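Local structure of DUF3194 domain-containing protein (Thermococcus onnurineus, 3UEB) at residues D49-M54 / E67-V72. The protein is of unknown function, a small alpha and beta protein of the UPF0440 family whose two subunits join their sheets edge to edge. Residues are numbered along the deposited sequence; the frame is centred on the assembly and turned at random.
Sequences DIEVTM and EVYLEV
Asp49 meets the Tyr69 ring at its edge, OD2 lying in the ring plane 3.3 Å from CE2, with the two side chains crossing at about a right angle; its OD1 is hydrogen-bonded to Asn57 of the second subunit. Glu51 runs beside Tyr69 and points the same way, its CD 4.0 Å from the ring atom CD2, the carboxylate turned 56° from the ring. Chi1 of 173° sets Tyr69 CG anti to the backbone N, beside the carbonyl carbon. The hydroxyl donates to Glu71 OE1, two residues along its own strand (OH to OE1 2.6 Å), from above the carboxylate plane. A phenylalanine in place of Tyr69 would probably leave Glu71 OE1 without this donor. These residues line one face of an antiparallel beta hairpin, strands 49-56 and 63-71, stitched by paired backbone bonds such as Glu51 N to Tyr69 O (2.9 Å) and Tyr69 N to Glu51 O (2.8 Å). On the other face Leu70 CD1 packs 4.1 Å from Ile50 CB, and helices 20-41 and 80-104 cover this apolar side. A water bridges Thr53 OG1 and Glu67 O; Thr53 OG1 also bonds Thr53 of the second subunit, whose strand continues the sheet antiparallel beyond 49-54, while Glu67 forms a salt bridge with Lys8.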
loop_
_atom_site.group_PDB
_atom_site.type_symbol
_atom_site.label_atom_id
_atom_site.label_comp_id
_atom_site.label_asym_id
_atom_site.label_seq_id
_atom_site.Cartn_x
_atom_site.Cartn_y
_atom_site.Cartn_z
ATOM N N ASP A 49 1.889 10.713 10.875
ATOM C CA ASP A 49 1.590 9.315 10.613
ATOM C C ASP A 49 0.633 9.177 9.452
ATOM O O ASP A 49 -0.454 9.757 9.462
ATOM C CB ASP A 49 0.961 8.661 11.841
ATOM C CG ASP A 49 0.780 7.158 11.676
ATOM O OD1 ASP A 49 1.798 6.433 11.687
ATOM O OD2 ASP A 49 -0.375 6.701 11.537
ATOM N N ILE A 50 1.048 8.417 8.444
ATOM C CA ILE A 50 0.202 8.171 7.299
ATOM C C ILE A 50 0.115 6.668 7.054
ATOM O O ILE A 50 1.117 5.947 7.142
ATOM C CB ILE A 50 0.723 8.896 6.031
ATOM C CG1 ILE A 50 -0.197 8.577 4.851
ATOM C CG2 ILE A 50 2.166 8.506 5.733
ATOM C CD1 ILE A 50 0.262 9.188 3.526
ATOM N N GLU A 51 -1.094 6.197 6.772
ATOM C CA GLU A 51 -1.315 4.784 6.506
ATOM C C GLU A 51 -2.316 4.629 5.378
ATOM O O GLU A 51 -3.449 5.106 5.467
ATOM C CB GLU A 51 -1.841 4.079 7.757
ATOM C CG GLU A 51 -1.016 4.362 8.986
ATOM C CD GLU A 51 -1.552 3.674 10.215
ATOM O OE1 GLU A 51 -1.067 3.995 11.320
ATOM O OE2 GLU A 51 -2.455 2.814 10.074
ATOM N N VAL A 52 -1.888 3.965 4.314
ATOM C CA VAL A 52 -2.743 3.742 3.174
ATOM C C VAL A 52 -2.782 2.247 2.874
ATOM O O VAL A 52 -1.758 1.609 2.610
ATOM C CB VAL A 52 -2.243 4.524 1.959
ATOM C CG1 VAL A 52 -3.274 4.448 0.845
ATOM C CG2 VAL A 52 -1.997 5.987 2.358
ATOM N N THR A 53 -3.987 1.701 2.931
ATOM C CA THR A 53 -4.217 0.287 2.720
ATOM C C THR A 53 -4.923 -0.018 1.414
ATOM O O THR A 53 -5.831 0.703 1.018
ATOM C CB THR A 53 -5.109 -0.275 3.842
ATOM O OG1 THR A 53 -4.533 0.036 5.114
ATOM C CG2 THR A 53 -5.263 -1.787 3.703
ATOM N N MET A 54 -4.498 -1.083 0.744
ATOM C CA MET A 54 -5.180 -1.521 -0.466
ATOM C C MET A 54 -5.600 -2.956 -0.164
ATOM O O MET A 54 -4.808 -3.753 0.356
ATOM C CB MET A 54 -4.280 -1.472 -1.711
ATOM C CG MET A 54 -3.337 -2.657 -1.909
ATOM S SD MET A 54 -2.556 -2.610 -3.531
ATOM C CE MET A 54 -1.325 -1.386 -3.209
ATOM N N GLU A 67 -8.083 2.266 2.090
ATOM C CA GLU A 67 -8.300 2.904 3.367
ATOM C C GLU A 67 -7.173 3.889 3.626
ATOM O O GLU A 67 -5.996 3.534 3.544
ATOM C CB GLU A 67 -8.365 1.850 4.467
ATOM C CG GLU A 67 -8.795 2.399 5.809
ATOM C CD GLU A 67 -9.317 1.312 6.731
ATOM O OE1 GLU A 67 -9.620 1.631 7.903
ATOM O OE2 GLU A 67 -9.425 0.145 6.276
ATOM N N VAL A 68 -7.541 5.130 3.925
ATOM C CA VAL A 68 -6.559 6.172 4.189
ATOM C C VAL A 68 -6.667 6.687 5.619
ATOM O O VAL A 68 -7.769 6.925 6.120
ATOM C CB VAL A 68 -6.751 7.391 3.245
ATOM C CG1 VAL A 68 -5.541 8.313 3.338
ATOM C CG2 VAL A 68 -6.973 6.932 1.822
ATOM N N TYR A 69 -5.523 6.837 6.278
ATOM C CA TYR A 69 -5.485 7.377 7.626
ATOM C C TYR A 69 -4.333 8.372 7.631
ATOM O O TYR A 69 -3.218 8.047 7.228
ATOM C CB TYR A 69 -5.236 6.295 8.683
ATOM C CG TYR A 69 -5.021 6.881 10.067
ATOM C CD1 TYR A 69 -6.097 7.326 10.836
ATOM C CD2 TYR A 69 -3.735 7.062 10.578
ATOM C CE1 TYR A 69 -5.896 7.935 12.073
ATOM C CE2 TYR A 69 -3.526 7.673 11.812
ATOM C CZ TYR A 69 -4.609 8.106 12.553
ATOM O OH TYR A 69 -4.414 8.701 13.780
ATOM N N LEU A 70 -4.607 9.590 8.082
ATOM C CA LEU A 70 -3.588 10.629 8.097
ATOM C C LEU A 70 -3.651 11.416 9.382
ATOM O O LEU A 70 -4.728 11.795 9.835
ATOM C CB LEU A 70 -3.774 11.573 6.902
ATOM C CG LEU A 70 -2.832 12.778 6.807
ATOM C CD1 LEU A 70 -1.376 12.308 6.886
ATOM C CD2 LEU A 70 -3.079 13.517 5.494
ATOM N N GLU A 71 -2.481 11.668 9.953
ATOM C CA GLU A 71 -2.383 12.401 11.198
ATOM C C GLU A 71 -1.268 13.439 11.117
ATOM O O GLU A 71 -0.175 13.156 10.623
ATOM C CB GLU A 71 -2.094 11.416 12.331
ATOM C CG GLU A 71 -2.391 11.927 13.725
ATOM C CD GLU A 71 -1.979 10.938 14.794
ATOM O OE1 GLU A 71 -2.209 9.725 14.605
ATOM O OE2 GLU A 71 -1.432 11.373 15.828
ATOM N N VAL A 72 -1.552 14.648 11.586
ATOM C CA VAL A 72 -0.548 15.706 11.604
ATOM C C VAL A 72 -0.349 16.092 13.074
ATOM O O VAL A 72 -1.182 15.757 13.916
ATOM C CB VAL A 72 -1.006 16.954 10.796
ATOM C CG1 VAL A 72 -1.289 16.566 9.358
ATOM C CG2 VAL A 72 -2.239 17.573 11.434
HETATM O O HOH W 1 -4.720 2.467 5.949
#